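Local coordinates for putative peptidyl-arginine deiminase family protein (Campylobacter jejuni subsp. jejuni serotype O:2, PDB 6B10) that probably hydrolyses agmatine to N-carbamoylputrescine and ammonia, as an agmatine deiminase in polyamine biosynthesis, at residues Ile10-Glu15 with Ile149-Glu154; Glu154-Thr159 with Gly187-Ile192. One frame throughout, in Å; residues are numbered along the deposited sequence.

Interaction 1. Residues Ile10-Glu15 with Ile149-Glu154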
ATOM      1  N   ILE A  10      20.291   6.245   6.412  1.00 26.89           N
ATOM      2  CA  ILE A  10      19.045   5.776   5.801  1.00 26.70           C
ATOM      3  C   ILE A  10      17.907   6.767   6.004  1.00 27.06           C
ATOM      4  O   ILE A  10      17.730   7.307   7.098  1.00 28.49           O
ATOM      5  CB  ILE A  10      18.645   4.395   6.353  1.00 26.22           C
ATOM      6  CG1 ILE A  10      19.665   3.348   5.902  1.00 26.65           C
ATOM      7  CG2 ILE A  10      17.260   3.981   5.873  1.00 26.46           C
ATOM      8  CD1 ILE A  10      19.834   2.221   6.887  1.00 27.24           C
ATOM      9  N   LYS A  11      17.154   7.010   4.932  1.00 27.24           N
ATOM     10  CA  LYS A  11      15.935   7.805   4.984  1.00 27.13           C
ATOM     11  C   LYS A  11      14.777   6.980   4.422  1.00 26.60           C
ATOM     12  O   LYS A  11      14.865   6.446   3.310  1.00 27.06           O
ATOM     13  CB  LYS A  11      16.087   9.092   4.171  1.00 28.17           C
ATOM     14  CG  LYS A  11      17.154  10.042   4.694  1.00 30.07           C
ATOM     15  N   SER A  12      13.705   6.868   5.202  1.00 25.81           N
ATOM     16  CA  SER A  12      12.472   6.231   4.756  1.00 24.76           C
ATOM     17  C   SER A  12      11.721   7.176   3.809  1.00 24.49           C
ATOM     18  O   SER A  12      11.798   8.404   3.949  1.00 23.92           O
ATOM     19  CB  SER A  12      11.601   5.847   5.955  1.00 24.41           C
ATOM     20  OG  SER A  12      11.297   6.970   6.772  1.00 23.59           O
ATOM     21  N   ILE A  13      11.002   6.595   2.847  1.00 23.90           N
ATOM     22  CA  ILE A  13      10.379   7.358   1.766  1.00 23.04           C
ATOM     23  C   ILE A  13       8.866   7.343   1.917  1.00 22.57           C
ATOM     24  O   ILE A  13       8.263   6.269   1.950  1.00 21.96           O
ATOM     25  CB  ILE A  13      10.743   6.780   0.383  1.00 23.54           C
ATOM     26  CG1 ILE A  13      12.266   6.723   0.201  1.00 23.95           C
ATOM     27  CG2 ILE A  13      10.138   7.624  -0.730  1.00 23.42           C
ATOM     28  CD1 ILE A  13      12.709   5.950  -1.026  1.00 23.98           C
ATOM     29  N   PRO A  14       8.242   8.532   2.006  1.00 21.45           N
ATOM     30  CA  PRO A  14       6.790   8.586   1.999  1.00 21.55           C
ATOM     31  C   PRO A  14       6.247   8.351   0.595  1.00 21.74           C
ATOM     32  O   PRO A  14       6.934   8.625  -0.396  1.00 21.84           O
ATOM     33  CB  PRO A  14       6.492  10.011   2.456  1.00 21.73           C
ATOM     34  CG  PRO A  14       7.651  10.802   1.971  1.00 21.73           C
ATOM     35  CD  PRO A  14       8.843   9.876   2.005  1.00 21.60           C
ATOM     36  N   GLU A  15       5.006   7.880   0.514  1.00 21.78           N
ATOM     37  CA  GLU A  15       4.426   7.467  -0.761  1.00 21.48           C
ATOM     38  C   GLU A  15       4.255   8.615  -1.757  1.00 21.33           C
ATOM     39  O   GLU A  15       4.228   8.393  -2.973  1.00 21.33           O
ATOM     40  CB  GLU A  15       3.088   6.780  -0.525  1.00 21.73           C
ATOM     41  CG  GLU A  15       2.662   5.865  -1.653  1.00 22.06           C
ATOM     42  CD  GLU A  15       1.619   4.881  -1.182  1.00 22.62           C
ATOM     43  OE1 GLU A  15       2.011   3.882  -0.542  1.00 22.71           O
ATOM     44  OE2 GLU A  15       0.416   5.135  -1.414  1.00 22.29           O
ATOM     45  N   ILE A 149       3.212  -1.183   7.157  1.00 25.47           N
ATOM     46  CA  ILE A 149       3.961   0.015   7.568  1.00 25.03           C
ATOM     47  C   ILE A 149       3.591   1.231   6.711  1.00 24.05           C
ATOM     48  O   ILE A 149       3.196   1.081   5.561  1.00 22.90           O
ATOM     49  CB  ILE A 149       5.491  -0.211   7.490  1.00 25.65           C
ATOM     50  CG1 ILE A 149       5.888  -0.761   6.114  1.00 26.35           C
ATOM     51  CG2 ILE A 149       5.931  -1.161   8.597  1.00 26.20           C
ATOM     52  CD1 ILE A 149       7.379  -0.875   5.880  1.00 27.35           C
ATOM     53  N   ASP A 150       3.729   2.425   7.287  1.00 23.24           N
ATOM     54  CA  ASP A 150       3.404   3.680   6.605  1.00 23.91           C
ATOM     55  C   ASP A 150       4.348   4.787   7.118  1.00 23.28           C
ATOM     56  O   ASP A 150       4.524   4.932   8.326  1.00 23.58           O
ATOM     57  CB  ASP A 150       1.936   4.025   6.878  1.00 24.69           C
ATOM     58  CG  ASP A 150       1.404   5.116   5.979  1.00 25.62           C
ATOM     59  OD1 ASP A 150       0.981   4.810   4.849  1.00 25.64           O
ATOM     60  OD2 ASP A 150       1.379   6.286   6.414  1.00 27.16           O
ATOM     61  N   PHE A 151       4.952   5.554   6.210  1.00 22.51           N
ATOM     62  CA  PHE A 151       5.983   6.542   6.571  1.00 22.08           C
ATOM     63  C   PHE A 151       5.558   7.979   6.289  1.00 22.18           C
ATOM     64  O   PHE A 151       4.860   8.243   5.310  1.00 22.48           O
ATOM     65  CB  PHE A 151       7.254   6.278   5.787  1.00 21.97           C
ATOM     66  CG  PHE A 151       7.845   4.926   6.025  1.00 22.45           C
ATOM     67  CD1 PHE A 151       8.581   4.675   7.167  1.00 22.33           C
ATOM     68  CD2 PHE A 151       7.669   3.907   5.102  1.00 23.04           C
ATOM     69  CE1 PHE A 151       9.137   3.436   7.389  1.00 22.59           C
ATOM     70  CE2 PHE A 151       8.217   2.658   5.322  1.00 23.48           C
ATOM     71  CZ  PHE A 151       8.957   2.425   6.468  1.00 23.00           C
ATOM     72  N   ASN A 152       6.002   8.909   7.128  1.00 21.43           N
ATOM     73  CA  ASN A 152       5.744  10.320   6.888  1.00 21.97           C
ATOM     74  C   ASN A 152       6.921  11.017   6.216  1.00 22.92           C
ATOM     75  O   ASN A 152       6.814  12.179   5.848  1.00 22.79           O
ATOM     76  CB  ASN A 152       5.314  11.044   8.177  1.00 21.78           C
ATOM     77  CG  ASN A 152       6.479  11.437   9.072  1.00 21.55           C
ATOM     78  OD1 ASN A 152       7.551  10.827   9.045  1.00 21.13           O
ATOM     79  ND2 ASN A 152       6.261  12.465   9.887  1.00 21.49           N
ATOM     80  N   GLY A 153       8.031  10.296   6.051  1.00 24.91           N
ATOM     81  CA  GLY A 153       9.250  10.847   5.455  1.00 26.02           C
ATOM     82  C   GLY A 153      10.071  11.778   6.343  1.00 27.25           C
ATOM     83  O   GLY A 153      10.960  12.469   5.851  1.00 28.32           O
ATOM     84  N   GLU A 154       9.781  11.804   7.639  1.00 28.86           N
ATOM     85  CA  GLU A 154      10.534  12.615   8.595  1.00 30.91           C
ATOM     86  C   GLU A 154      11.044  11.725   9.730  1.00 30.69           C
ATOM     87  O   GLU A 154      11.309  12.208  10.826  1.00 31.10           O
ATOM     88  CB  GLU A 154       9.661  13.732   9.176  1.00 32.27           C
ATOM     89  CG  GLU A 154       9.043  14.663   8.149  1.00 34.69           C
ATOM     90  CD  GLU A 154      10.063  15.498   7.395  1.00 36.95           C
ATOM     91  OE1 GLU A 154      11.027  15.989   8.019  1.00 39.23           O
ATOM     92  OE2 GLU A 154       9.894  15.671   6.170  1.00 38.96           O
TER
HETATM   93  O   HOH W   1       9.312   8.415   7.667  1.00 20.20           O
HETATM   94  O   HOH W   2       3.636   7.471   3.005  1.00 22.80           O
HETATM   95  O   HOH W   3       2.341   3.471   2.668  1.00 37.36           O
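The turn of the beta hairpin that follows strand 149-151 meets the N-terminal segment as it leaves strand 10-11, with Phe151 and Gly153 pressed against Ser12 and Pro14. It illustrates how two chain segments can be joined by apolar contact and shared water without a direct hydrogen bond. Ser12 sits over one face of the Phe151 ring: its CB lies 3.9 Å from the ring centroid, a CH-pi contact, and comes nearest the ring at CD1. Phe151 CG lies beside the backbone N, anti to the carbonyl carbon (chi1 -60°), and from there the ring extends across Ser12 CB. Elsewhere the ring meets Phe186, with the two planes at about 50°.

Pro14 packs on the turn backbone instead. Its CD approaches Gly153 CA to 3.6 Å, while its CB rests against the carbonyl oxygen of Phe151. Gly153, with a positive phi of 75°, offers a bare CA to the proline ring.

Water bridges both ends of this apolar patch. One molecule lies 2.6 Å from Ser12 OG and donates a longer bond, 3.3 Å, to Asn152 OD1. A second accepts from Glu15 N at 2.9 Å and donates to Phe151 O at 2.7 Å, carrying the link between the backbones. Beyond it, the carboxylates of Glu15 and Asp150 both form salt bridges with Arg213.

Asn152 fixes the shape of the turn. Its OD1 accepts from Glu154 N at 2.8 Å, with the donor above the carbonyl plane, and also from Val156 N, so several donors converge on one oxygen; its ND2 is bound by Lys217 O. The bond to Glu154 N defines an Asx turn, here shaping the tip of a beta hairpin within the alpha/beta propeller fold of the guanidine-modifying enzyme superfamily.

Interaction 2. Residues Glu154-Thr159 with Gly187-Ile192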
ATOM      1  N   GLU A 154       9.781  11.804   7.639  1.00 28.86           N
ATOM      2  CA  GLU A 154      10.534  12.615   8.595  1.00 30.91           C
ATOM      3  C   GLU A 154      11.044  11.725   9.730  1.00 30.69           C
ATOM      4  O   GLU A 154      11.309  12.208  10.826  1.00 31.10           O
ATOM      5  CB  GLU A 154       9.661  13.732   9.176  1.00 32.27           C
ATOM      6  CG  GLU A 154       9.043  14.663   8.149  1.00 34.69           C
ATOM      7  CD  GLU A 154      10.063  15.498   7.395  1.00 36.95           C
ATOM      8  OE1 GLU A 154      11.027  15.989   8.019  1.00 39.23           O
ATOM      9  OE2 GLU A 154       9.894  15.671   6.170  1.00 38.96           O
ATOM     10  N   GLY A 155      11.181  10.430   9.458  1.00 29.11           N
ATOM     11  CA  GLY A 155      11.679   9.487  10.445  1.00 28.14           C
ATOM     12  C   GLY A 155      10.611   8.824  11.288  1.00 27.39           C
ATOM     13  O   GLY A 155      10.931   8.059  12.203  1.00 27.61           O
ATOM     14  N   VAL A 156       9.344   9.096  10.995  1.00 25.58           N
ATOM     15  CA  VAL A 156       8.261   8.487  11.745  1.00 25.17           C
ATOM     16  C   VAL A 156       7.608   7.390  10.911  1.00 25.19           C
ATOM     17  O   VAL A 156       7.402   7.556   9.702  1.00 25.15           O
ATOM     18  CB  VAL A 156       7.202   9.526  12.180  1.00 25.22           C
ATOM     19  CG1 VAL A 156       6.189   8.892  13.118  1.00 25.16           C
ATOM     20  CG2 VAL A 156       7.861  10.715  12.868  1.00 25.11           C
ATOM     21  N   MET A 157       7.275   6.279  11.563  1.00 24.73           N
ATOM     22  CA  MET A 157       6.562   5.184  10.915  1.00 25.35           C
ATOM     23  C   MET A 157       5.341   4.793  11.728  1.00 25.95           C
ATOM     24  O   MET A 157       5.379   4.769  12.953  1.00 26.38           O
ATOM     25  CB  MET A 157       7.462   3.957  10.736  1.00 25.57           C
ATOM     26  CG  MET A 157       6.793   2.812   9.978  1.00 26.22           C
ATOM     27  SD  MET A 157       7.825   1.342   9.839  1.00 27.13           S
ATOM     28  CE  MET A 157       7.616   0.646  11.475  1.00 26.37           C
ATOM     29  N   LEU A 158       4.272   4.455  11.020  1.00 26.45           N
ATOM     30  CA  LEU A 158       3.009   4.072  11.608  1.00 27.34           C
ATOM     31  C   LEU A 158       2.839   2.574  11.368  1.00 28.04           C
ATOM     32  O   LEU A 158       3.159   2.072  10.291  1.00 26.00           O
ATOM     33  CB  LEU A 158       1.905   4.876  10.917  1.00 28.46           C
ATOM     34  CG  LEU A 158       0.527   5.110  11.513  1.00 29.45           C
ATOM     35  CD1 LEU A 158       0.600   5.655  12.928  1.00 29.97           C
ATOM     36  CD2 LEU A 158      -0.250   6.062  10.605  1.00 29.41           C
ATOM     37  N   THR A 159       2.379   1.851  12.383  1.00 29.36           N
ATOM     38  CA  THR A 159       2.166   0.409  12.253  1.00 31.42           C
ATOM     39  C   THR A 159       1.200  -0.090  13.326  1.00 33.46           C
ATOM     40  O   THR A 159       0.914   0.616  14.288  1.00 32.64           O
ATOM     41  CB  THR A 159       3.502  -0.374  12.331  1.00 31.17           C
ATOM     42  OG1 THR A 159       3.297  -1.737  11.932  1.00 30.75           O
ATOM     43  CG2 THR A 159       4.091  -0.334  13.735  1.00 31.14           C
ATOM     44  N   GLY A 187      15.980   3.804   9.329  1.00 25.84           N
ATOM     45  CA  GLY A 187      16.546   5.060   9.814  1.00 26.19           C
ATOM     46  C   GLY A 187      15.544   5.934  10.545  1.00 25.58           C
ATOM     47  O   GLY A 187      15.518   7.147  10.381  1.00 25.39           O
ATOM     48  N   LEU A 188      14.720   5.315  11.368  1.00 26.15           N
ATOM     49  CA  LEU A 188      13.600   6.015  11.995  1.00 26.76           C
ATOM     50  C   LEU A 188      13.977   6.622  13.342  1.00 28.28           C
ATOM     51  O   LEU A 188      14.842   6.103  14.034  1.00 29.02           O
ATOM     52  CB  LEU A 188      12.432   5.048  12.183  1.00 25.60           C
ATOM     53  CG  LEU A 188      11.958   4.350  10.912  1.00 24.93           C
ATOM     54  CD1 LEU A 188      11.038   3.192  11.251  1.00 25.10           C
ATOM     55  CD2 LEU A 188      11.262   5.342  10.002  1.00 25.15           C
ATOM     56  N   LYS A 189      13.320   7.721  13.700  1.00 30.04           N
ATOM     57  CA  LYS A 189      13.414   8.259  15.050  1.00 32.32           C
ATOM     58  C   LYS A 189      12.217   7.845  15.912  1.00 31.65           C
ATOM     59  O   LYS A 189      12.303   7.892  17.130  1.00 31.72           O
ATOM     60  CB  LYS A 189      13.576   9.783  15.032  1.00 35.05           C
ATOM     61  CG  LYS A 189      12.348  10.578  14.618  1.00 38.09           C
ATOM     62  CD  LYS A 189      12.760  11.999  14.262  1.00 41.49           C
ATOM     63  CE  LYS A 189      11.564  12.891  13.974  1.00 43.92           C
ATOM     64  NZ  LYS A 189      11.985  14.119  13.241  1.00 46.07           N
ATOM     65  N   GLN A 190      11.120   7.411  15.291  1.00 30.49           N
ATOM     66  CA  GLN A 190       9.903   7.103  16.032  1.00 30.23           C
ATOM     67  C   GLN A 190       9.020   6.083  15.315  1.00 29.91           C
ATOM     68  O   GLN A 190       8.853   6.140  14.094  1.00 30.65           O
ATOM     69  CB  GLN A 190       9.112   8.393  16.272  1.00 30.78           C
ATOM     70  CG  GLN A 190       7.744   8.196  16.906  1.00 32.26           C
ATOM     71  CD  GLN A 190       7.022   9.511  17.181  1.00 34.39           C
ATOM     72  OE1 GLN A 190       7.420  10.576  16.704  1.00 35.38           O
ATOM     73  NE2 GLN A 190       5.949   9.436  17.949  1.00 35.12           N
ATOM     74  N   ILE A 191       8.454   5.159  16.084  1.00 29.15           N
ATOM     75  CA  ILE A 191       7.416   4.258  15.594  1.00 28.12           C
ATOM     76  C   ILE A 191       6.170   4.421  16.445  1.00 28.39           C
ATOM     77  O   ILE A 191       6.227   4.322  17.670  1.00 29.78           O
ATOM     78  CB  ILE A 191       7.848   2.781  15.641  1.00 27.73           C
ATOM     79  CG1 ILE A 191       9.038   2.558  14.700  1.00 28.49           C
ATOM     80  CG2 ILE A 191       6.682   1.881  15.257  1.00 27.05           C
ATOM     81  CD1 ILE A 191       9.617   1.162  14.737  1.00 28.77           C
ATOM     82  N   ILE A 192       5.047   4.669  15.781  1.00 28.15           N
ATOM     83  CA  ILE A 192       3.748   4.735  16.428  1.00 28.76           C
ATOM     84  C   ILE A 192       3.105   3.358  16.287  1.00 28.75           C
ATOM     85  O   ILE A 192       2.770   2.924  15.176  1.00 28.07           O
ATOM     86  CB  ILE A 192       2.867   5.820  15.792  1.00 29.27           C
ATOM     87  CG1 ILE A 192       3.518   7.188  15.993  1.00 30.00           C
ATOM     88  CG2 ILE A 192       1.472   5.818  16.396  1.00 30.52           C
ATOM     89  CD1 ILE A 192       2.974   8.274  15.099  1.00 30.35           C
TER
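Gly155 O receives two backbone bonds where strands 156-160 and 190-194 begin to pair, from Lys189 N at 2.8 Å and Gln190 N at 3.2 Å. The parallel ladder then alternates: Met157 N donates to Gln190 O, Ile192 N to Met157 O at 2.8 Å and nearly along the C=O axis, and Thr159 N to Ile192 O. A weak bond from Lys189 NZ to Glu154 O lies just before the ladder.

Apolar contacts line both faces. On one, Leu158 CD1 reaches Ile192 CG2 at 3.6 Å and Val156 CG1 meets Ile192 CD1. On the other, Met157 lies alongside Ile191; chi3 of 78° bends CE to within 3.9 Å of Ile191 CD1, and Leu188 CD1 comes across to Met157 CB at 3.7 Å. Apart from these, the extended, polar Gln190 side chain lies beside Val156, its OE1 near CG2.

Two helices, 161-167 and 175-186, lie between the paired strands in sequence, making a beta-alpha-beta crossover. Helix 175-186 covers the face bearing Ile191, strand 212-216 packs on Val156 and Leu158, and strand 149-151 pairs with the other edge of strand 156-160.

How the interactions relate
From the N terminus, the chain runs through residues 10-15, whose strand 10-11 edges a sheet beside strand 94-98, and after 133 intervening residues returns at 149-154 to close interaction 1. Interaction 2 opens at once, sharing Glu154, and closes a shorter loop of 27 largely helical residues. The two are therefore in series, neither nested nor crossed. They meet in one three-stranded sheet: Asp150 O and Leu158 N, 2.7 Å apart, probably hydrogen-bond across the hairpin, and Met157 SD packs against Phe151 CE1. Thus the N-terminal segment packs on the hairpin turn, and the hairpin's second strand pairs with strand 190-194.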